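Local coordinates for XPF endonuclease (Aeropyrum pernix, PDB 2BGW), which cuts DNA as a structure-specific endonuclease of the XPF family, which acts in nucleotide excision repair, at a contact of chain A with DNA and the interface of chains A and B. Residues are numbered along the deposited sequence; one frame, centred on the assembly and turned at random. Chains: chain A/B, XPF endonuclease.

Contact 1 and contact 3 are the two helix-hairpin-helix hairpins of chain A, about 11 Å apart between the centres of their C-alpha atoms, and each grips a backbone phosphate of a different DNA strand. Contact 2, about 21 Å from contact 1 on the same measure, joins the helix-hairpin-helix regions of the two chains; helix 204-215, which starts at the phosphate of contact 1, leads to the C-terminal tail buried there. Contact 4, about 44 Å from contact 2 between C-alpha centres, joins the nuclease domains. The chains are thus held together at two separate regions, with the DNA contacts of chain A lying between them.

Contact 1: a contact of chain A with DNA. Residues chain A 201-203, 205-206. With nucleotides of chain C.
The glycine hairpin A:Gly201-A:Gly203 of the second helix-hairpin-helix motif, together with the first turn of helix 204-215, meets the sugar-phosphate backbone at DT7 of chain C. It illustrates how this motif holds DNA without reading its sequence: main-chain N-H groups at a helix start face a phosphate, and the thymine, paired within the duplex, points away from the hairpin. The backbone N of A:Gly203 donates a hydrogen bond to the phosphate oxygen OP1 of DT7 at 2.9 Å, with 136° at the hydrogen. A second, weak bond reaches the same oxygen from the backbone N of A:Arg206, 3.5 Å from OP1. The negative phosphate therefore lies near the amino end of a helix, whose dipole would be expected to favour it. A:Gly201, with a positive phi of 104°, turns the chain ahead of this point and places its carbonyl O 3.3 Å from the sugar carbon C4' of DT7. Between the glycines, A:Ile202 directs its side chain away from the nucleotide, leaving only the backbone of the hairpin turned to the DNA. The side chains of A:Lys205 and A:Arg206 are incomplete in the model, and what their charged ends do cannot be judged. Both stubs lie on the helix side of the phosphate, the CB of A:Arg206 toward OP1 and the CB of A:Lys205 3.6 Å from OP2 of DT7.

Contact 2: the interface of chains A and B. Residues chain A 213, 216-219; chain B 157, 160, 179, 183.
With CG anti to the backbone N (chi1 172°), A:Tyr218 swings its ring away from the C-terminal tail and between B:Arg157 and B:Leu179, while bends at chi2 and chi3 fold the B:Arg157 chain back over that ring. The contact joins the helix-hairpin-helix regions of the two chains, which is how XPF-family nucleases commonly dimerise. One ring face receives B:Leu179, whose CB lies 3.5 Å from the ring centroid in a CH-pi contact displaced toward the rim. Over the opposite face comes the guanidinium of B:Arg157, its NH2 4.1 Å from the centroid in a cation-pi contact. The two planes are inclined by 37°, so the arginine leans over the CE1 side of the ring rather than stacking flat. Hydrogen bonds to the main chain of the tail hold it on either side of A:Pro217. The N of A:Tyr218 donates to the carbonyl O of B:Gly183 at 2.8 Å, just beyond helix 172-182 of chain B. Before the proline, the side-chain amide NE2 of B:Gln160 gives a hydrogen bond of 2.8 Å to the carbonyl O of A:Thr216, lying in the carbonyl plane. The OE1 of the same glutamine points toward the tyrosine ring, 3.7 Å from CD1 of A:Tyr218.

Contact 3: a contact of chain A with DNA. Residues chain A 169, 171-174. With nucleotides of chain D.
The first helix-hairpin-helix motif presents its glycine hairpin, A:Gly169 to A:Gly171, and the first turn of helix 172-182 to the phosphate of DT13 in chain D. Both non-bridging oxygens are held, from different N-H groups. OP2 accepts a nearly straight hydrogen bond from the backbone N of A:Arg173, 3.1 Å away with 178° at the hydrogen. OP1 takes the backbone N of A:Thr174 at 2.9 Å and a weak bond from the N of A:Gly171. The hydroxyl OG1 of A:Thr174 is also near OP1, but CB of the same residue crowds that oxygen, and a hydroxyl bond is doubtful. Although the N of A:Arg172 is also near OP2, its N-H points in another direction and forms no bond. That residue instead sends its side chain along the nucleotide, and a bend at chi3 (-86°) brings the guanidinium CZ to 3.9 Å from the methyl C7 of DT13, on the major-groove side of the paired base. This is a van der Waals contact to the base; by itself it does not show whether the sequence is read. In the fold, the hairpin links helix 155-165 to helix 172-182, and the phosphate sits at the amino end of the latter, the end remote from A:Gly183.

Contact 4: the interface of chains A and B. Residues chain A 83, 116-118, 133; chain B 103, 106-107, 110, 117.
This two-fold symmetric interface joins the ERCC4-type nuclease domains of the two chains; the half described here centres on B:Gln110, which reaches from helix 99-113 onto strand 116-120 of chain A, and symmetry repeats it with the chains exchanged. Dimerisation through these domains fits the XPF family. A bend at chi2 (-143°) turns the glutamine amide so that both its ends are used. OE1 accepts a hydrogen bond from the guanidinium NH1 of A:Arg116 at 3.1 Å, on a lone pair and close to the guanidinium plane. NE2 donates to the carbonyl O of A:Leu117 at 3.0 Å, approaching from 48° above the carbonyl plane. These bonds restrict rotation of the amide. Against the amide, the ring of A:Phe83 stands almost perpendicular, meeting the glutamine with its edge: CE2 is 3.8 Å from CD of B:Gln110. A:Leu133 packs on one face of that ring from within chain A. Alongside the amide runs A:Met118, whose bent chain places SD 4.1 Å from CD of B:Gln110 and turns its methyl CE against the CB of B:Met106, with SD of B:Met106 farther from CE at 3.8 Å. Near the two-fold axis the strands approach through A:Leu117 and B:Leu117, where each CB faces the other residue's carbonyl O at 4.1 Å.

Contact 1: a contact of chain A with DNA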
# COMPACT_ATOMS: atom_id res chain seq x y z
N GLY A 201 -20.76 4.31 -11.15
CA GLY A 201 -20.54 3.45 -9.99
C GLY A 201 -21.50 3.61 -8.80
O GLY A 201 -21.55 2.74 -7.92
N ILE A 202 -22.25 4.71 -8.76
CA ILE A 202 -23.23 4.94 -7.69
C ILE A 202 -24.63 4.83 -8.26
O ILE A 202 -24.90 5.38 -9.34
CB ILE A 202 -23.07 6.34 -7.07
CG1 ILE A 202 -21.64 6.56 -6.60
CG2 ILE A 202 -24.01 6.51 -5.91
CD1 ILE A 202 -21.42 7.92 -6.01
N GLY A 203 -25.51 4.13 -7.54
CA GLY A 203 -26.93 4.03 -7.89
C GLY A 203 -27.86 4.71 -6.87
O GLY A 203 -27.45 5.00 -5.73
N LYS A 205 -29.86 3.60 -4.75
CA LYS A 205 -29.69 3.04 -3.40
C LYS A 205 -28.50 3.66 -2.62
O LYS A 205 -28.65 4.13 -1.48
CB LYS A 205 -29.63 1.50 -3.41
N ARG A 206 -27.32 3.69 -3.24
CA ARG A 206 -26.15 4.26 -2.56
C ARG A 206 -26.28 5.79 -2.41
O ARG A 206 -25.82 6.37 -1.42
CB ARG A 206 -24.85 3.87 -3.27
P DT C 7 -25.98 0.43 -6.00
OP1 DT C 7 -25.68 1.85 -5.69
OP2 DT C 7 -27.37 -0.06 -5.79
O5' DT C 7 -25.36 0.15 -7.46
C5' DT C 7 -23.97 0.44 -7.59
C4' DT C 7 -23.54 0.33 -9.04
O4' DT C 7 -23.57 -1.06 -9.44
C3' DT C 7 -24.42 1.07 -10.04
O3' DT C 7 -23.55 1.87 -10.82
C2' DT C 7 -25.15 -0.05 -10.82
C1' DT C 7 -24.14 -1.19 -10.74
N1 DT C 7 -24.62 -2.62 -10.80
C2 DT C 7 -23.94 -3.52 -11.63
O2 DT C 7 -23.00 -3.24 -12.37
N3 DT C 7 -24.42 -4.80 -11.59
C4 DT C 7 -25.45 -5.27 -10.82
O4 DT C 7 -25.76 -6.45 -10.89
C5 DT C 7 -26.12 -4.31 -9.96
C7 DT C 7 -27.27 -4.74 -9.08
C6 DT C 7 -25.67 -3.04 -9.98

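Contact 2: the interface of chains A and B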
# COMPACT_ATOMS: atom_id res chain seq x y z
N ILE A 213 -27.31 10.20 5.07
CA ILE A 213 -26.25 10.48 6.06
C ILE A 213 -25.90 11.97 6.17
O ILE A 213 -25.65 12.49 7.25
CB ILE A 213 -24.98 9.69 5.78
CG1 ILE A 213 -25.19 8.23 6.12
CG2 ILE A 213 -23.82 10.23 6.62
CD1 ILE A 213 -24.21 7.32 5.43
N THR A 216 -29.66 13.62 7.80
CA THR A 216 -30.40 13.23 8.99
C THR A 216 -29.87 13.89 10.28
O THR A 216 -28.75 13.63 10.68
CB THR A 216 -30.50 11.72 9.12
OG1 THR A 216 -31.39 11.22 8.11
CG2 THR A 216 -31.04 11.34 10.47
N PRO A 217 -30.67 14.77 10.91
CA PRO A 217 -30.31 15.45 12.15
C PRO A 217 -29.86 14.54 13.27
O PRO A 217 -30.23 13.38 13.32
CB PRO A 217 -31.60 16.17 12.57
CG PRO A 217 -32.65 15.65 11.71
CD PRO A 217 -32.01 15.19 10.45
N TYR A 218 -29.06 15.07 14.16
CA TYR A 218 -28.42 14.27 15.14
C TYR A 218 -29.11 14.50 16.48
O TYR A 218 -28.94 15.55 17.08
CB TYR A 218 -26.95 14.66 15.19
CG TYR A 218 -26.13 14.05 16.31
CD1 TYR A 218 -25.58 12.77 16.19
CD2 TYR A 218 -25.88 14.78 17.48
CE1 TYR A 218 -24.81 12.22 17.21
CE2 TYR A 218 -25.11 14.24 18.51
CZ TYR A 218 -24.58 12.96 18.38
OH TYR A 218 -23.84 12.44 19.41
N LYS A 219 -29.89 13.51 16.92
CA LYS A 219 -30.47 13.46 18.28
C LYS A 219 -29.41 13.18 19.38
O LYS A 219 -29.09 14.01 20.25
CB LYS A 219 -31.58 12.39 18.33
N ARG B 157 -26.68 7.72 12.63
CA ARG B 157 -25.92 8.35 13.72
C ARG B 157 -24.41 7.94 13.79
O ARG B 157 -23.53 8.76 14.08
CB ARG B 157 -26.67 8.12 15.05
CG ARG B 157 -25.90 7.44 16.24
CD ARG B 157 -25.33 8.47 17.19
NE ARG B 157 -26.36 9.44 17.50
CZ ARG B 157 -26.84 9.68 18.71
NH1 ARG B 157 -26.33 9.05 19.77
NH2 ARG B 157 -27.81 10.59 18.86
N GLN B 160 -22.09 8.92 10.81
CA GLN B 160 -21.83 10.34 11.00
C GLN B 160 -20.60 10.54 11.85
O GLN B 160 -19.73 11.33 11.49
CB GLN B 160 -23.02 11.03 11.64
CG GLN B 160 -24.17 11.28 10.71
CD GLN B 160 -25.47 11.63 11.43
OE1 GLN B 160 -25.58 11.56 12.66
NE2 GLN B 160 -26.48 12.01 10.64
N LEU B 179 -21.55 17.41 16.14
CA LEU B 179 -22.91 17.08 15.78
C LEU B 179 -23.96 17.68 16.74
O LEU B 179 -25.08 18.02 16.33
CB LEU B 179 -23.05 15.58 15.61
CG LEU B 179 -22.56 15.11 14.25
CD1 LEU B 179 -22.52 13.61 14.22
CD2 LEU B 179 -23.43 15.64 13.14
N GLY B 183 -25.88 19.76 14.38
CA GLY B 183 -26.95 18.80 14.17
C GLY B 183 -27.02 18.03 12.86
O GLY B 183 -27.85 17.13 12.74

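Contact 3: a contact of chain A with DNA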
# COMPACT_ATOMS: atom_id res chain seq x y z
N GLY A 169 -20.51 2.47 0.31
CA GLY A 169 -20.59 2.49 -1.15
C GLY A 169 -19.44 3.24 -1.80
O GLY A 169 -19.08 2.96 -2.94
N GLY A 171 -15.73 3.82 -2.40
CA GLY A 171 -14.37 3.28 -2.30
C GLY A 171 -13.31 4.06 -3.05
O GLY A 171 -13.42 5.27 -3.18
N ARG A 172 -12.29 3.38 -3.55
CA ARG A 172 -11.14 4.04 -4.21
C ARG A 172 -11.50 4.83 -5.47
O ARG A 172 -11.07 5.98 -5.61
CB ARG A 172 -10.09 3.01 -4.63
CG ARG A 172 -9.28 2.40 -3.54
CD ARG A 172 -8.24 1.42 -4.14
NE ARG A 172 -8.72 0.05 -4.37
CZ ARG A 172 -9.23 -0.75 -3.43
NH1 ARG A 172 -9.36 -0.35 -2.18
NH2 ARG A 172 -9.61 -1.98 -3.74
N ARG A 173 -12.23 4.18 -6.38
CA ARG A 173 -12.41 4.66 -7.76
C ARG A 173 -13.47 5.71 -7.75
O ARG A 173 -13.33 6.78 -8.35
CB ARG A 173 -12.82 3.53 -8.71
N THR A 174 -14.54 5.40 -7.02
CA THR A 174 -15.66 6.29 -6.90
C THR A 174 -15.26 7.61 -6.23
O THR A 174 -15.67 8.69 -6.69
CB THR A 174 -16.76 5.60 -6.15
OG1 THR A 174 -17.27 4.56 -6.98
CG2 THR A 174 -17.87 6.55 -5.82
P DC D 12 -14.17 -0.14 -11.59
OP1 DC D 12 -14.36 1.31 -11.85
OP2 DC D 12 -12.85 -0.74 -11.24
O5' DC D 12 -15.30 -0.54 -10.53
C5' DC D 12 -15.76 0.50 -9.73
C4' DC D 12 -16.37 -0.07 -8.47
O4' DC D 12 -16.63 -1.49 -8.60
C3' DC D 12 -15.49 0.07 -7.25
O3' DC D 12 -15.83 1.30 -6.68
C2' DC D 12 -15.92 -1.10 -6.37
C1' DC D 12 -16.55 -2.09 -7.33
N1 DC D 12 -15.86 -3.39 -7.57
C2 DC D 12 -16.19 -4.48 -6.78
O2 DC D 12 -16.99 -4.30 -5.86
N3 DC D 12 -15.60 -5.69 -7.03
C4 DC D 12 -14.73 -5.79 -8.06
N4 DC D 12 -14.16 -6.98 -8.30
C5 DC D 12 -14.39 -4.68 -8.88
C6 DC D 12 -14.97 -3.51 -8.60
P DT D 13 -15.01 1.83 -5.43
OP1 DT D 13 -15.37 3.25 -5.20
OP2 DT D 13 -13.58 1.52 -5.60
O5' DT D 13 -15.61 0.86 -4.30
C5' DT D 13 -17.01 0.82 -3.97
C4' DT D 13 -17.28 -0.14 -2.81
O4' DT D 13 -16.84 -1.51 -3.07
C3' DT D 13 -16.60 0.24 -1.51
O3' DT D 13 -17.55 -0.03 -0.51
C2' DT D 13 -15.34 -0.65 -1.48
C1' DT D 13 -15.82 -1.94 -2.16
N1 DT D 13 -14.89 -2.82 -2.99
C2 DT D 13 -14.89 -4.21 -2.84
O2 DT D 13 -15.57 -4.81 -2.04
N3 DT D 13 -14.06 -4.92 -3.66
C4 DT D 13 -13.24 -4.43 -4.63
O4 DT D 13 -12.54 -5.18 -5.32
C5 DT D 13 -13.24 -2.99 -4.76
C7 DT D 13 -12.16 -2.30 -5.54
C6 DT D 13 -14.06 -2.28 -3.96

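Contact 4: the interface of chains A and B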
# COMPACT_ATOMS: atom_id res chain seq x y z
N PHE A 83 2.91 -0.51 -0.67
CA PHE A 83 4.22 -1.09 -0.43
C PHE A 83 4.50 -0.96 1.01
O PHE A 83 4.41 0.15 1.54
CB PHE A 83 5.33 -0.38 -1.20
CG PHE A 83 5.35 -0.70 -2.67
CD1 PHE A 83 4.88 0.20 -3.59
CD2 PHE A 83 5.82 -1.94 -3.12
CE1 PHE A 83 4.90 -0.12 -4.94
CE2 PHE A 83 5.83 -2.27 -4.47
CZ PHE A 83 5.36 -1.36 -5.38
N ARG A 116 2.30 -5.21 -1.03
CA ARG A 116 3.60 -5.53 -1.66
C ARG A 116 4.74 -5.23 -0.71
O ARG A 116 4.76 -4.18 -0.05
CB ARG A 116 3.77 -4.76 -2.98
CG ARG A 116 2.84 -5.27 -4.04
CD ARG A 116 2.82 -4.43 -5.26
NE ARG A 116 2.04 -5.08 -6.32
CZ ARG A 116 2.55 -5.99 -7.14
NH1 ARG A 116 3.81 -6.35 -7.02
NH2 ARG A 116 1.80 -6.56 -8.08
N LEU A 117 5.67 -6.18 -0.61
CA LEU A 117 6.77 -6.07 0.36
C LEU A 117 8.05 -5.83 -0.36
O LEU A 117 8.27 -6.41 -1.42
CB LEU A 117 6.92 -7.34 1.19
CG LEU A 117 5.75 -7.68 2.10
CD1 LEU A 117 5.89 -9.10 2.59
CD2 LEU A 117 5.61 -6.71 3.28
N MET A 118 8.87 -4.94 0.19
CA MET A 118 10.26 -4.81 -0.23
C MET A 118 11.08 -4.94 1.03
O MET A 118 10.70 -4.37 2.06
CB MET A 118 10.54 -3.42 -0.83
CG MET A 118 9.67 -3.01 -1.99
SD MET A 118 10.31 -3.30 -3.66
CE MET A 118 12.07 -3.20 -3.40
N LEU A 133 10.54 3.92 -7.16
CA LEU A 133 9.11 3.82 -7.29
C LEU A 133 8.51 5.13 -7.77
O LEU A 133 7.72 5.14 -8.72
CB LEU A 133 8.52 3.42 -5.96
CG LEU A 133 8.66 1.97 -5.54
CD1 LEU A 133 8.27 1.88 -4.08
CD2 LEU A 133 7.83 0.99 -6.38
N TYR B 103 18.00 -2.16 -5.99
CA TYR B 103 16.72 -1.74 -5.50
C TYR B 103 15.84 -1.24 -6.62
O TYR B 103 14.64 -1.52 -6.64
CB TYR B 103 16.93 -0.64 -4.51
CG TYR B 103 17.53 -1.12 -3.22
CD1 TYR B 103 18.77 -0.65 -2.79
CD2 TYR B 103 16.87 -2.04 -2.43
CE1 TYR B 103 19.31 -1.07 -1.59
CE2 TYR B 103 17.39 -2.46 -1.24
CZ TYR B 103 18.61 -1.99 -0.81
OH TYR B 103 19.14 -2.43 0.39
N MET B 106 14.33 -3.98 -8.13
CA MET B 106 13.28 -4.52 -7.30
C MET B 106 12.01 -3.71 -7.49
O MET B 106 10.91 -4.28 -7.54
CB MET B 106 13.69 -4.49 -5.84
CG MET B 106 14.78 -5.47 -5.50
SD MET B 106 15.32 -5.14 -3.83
CE MET B 106 16.34 -6.60 -3.61
N ALA B 107 12.18 -2.39 -7.63
CA ALA B 107 11.08 -1.49 -7.92
C ALA B 107 10.43 -1.80 -9.28
O ALA B 107 9.19 -1.89 -9.39
CB ALA B 107 11.57 -0.11 -7.88
N GLN B 110 8.37 -5.06 -9.40
CA GLN B 110 7.02 -4.89 -8.87
C GLN B 110 6.05 -3.98 -9.67
O GLN B 110 4.92 -4.37 -9.94
CB GLN B 110 7.08 -4.48 -7.42
CG GLN B 110 7.91 -5.40 -6.62
CD GLN B 110 7.35 -5.62 -5.27
OE1 GLN B 110 6.20 -6.02 -5.12
NE2 GLN B 110 8.17 -5.38 -4.24
N LEU B 117 7.96 -9.75 -4.41
CA LEU B 117 9.20 -10.21 -3.85
C LEU B 117 9.05 -10.60 -2.40
O LEU B 117 8.31 -9.98 -1.64
CB LEU B 117 10.21 -9.09 -3.91
CG LEU B 117 10.44 -8.54 -5.29
CD1 LEU B 117 11.49 -7.51 -5.13
CD2 LEU B 117 10.90 -9.63 -6.24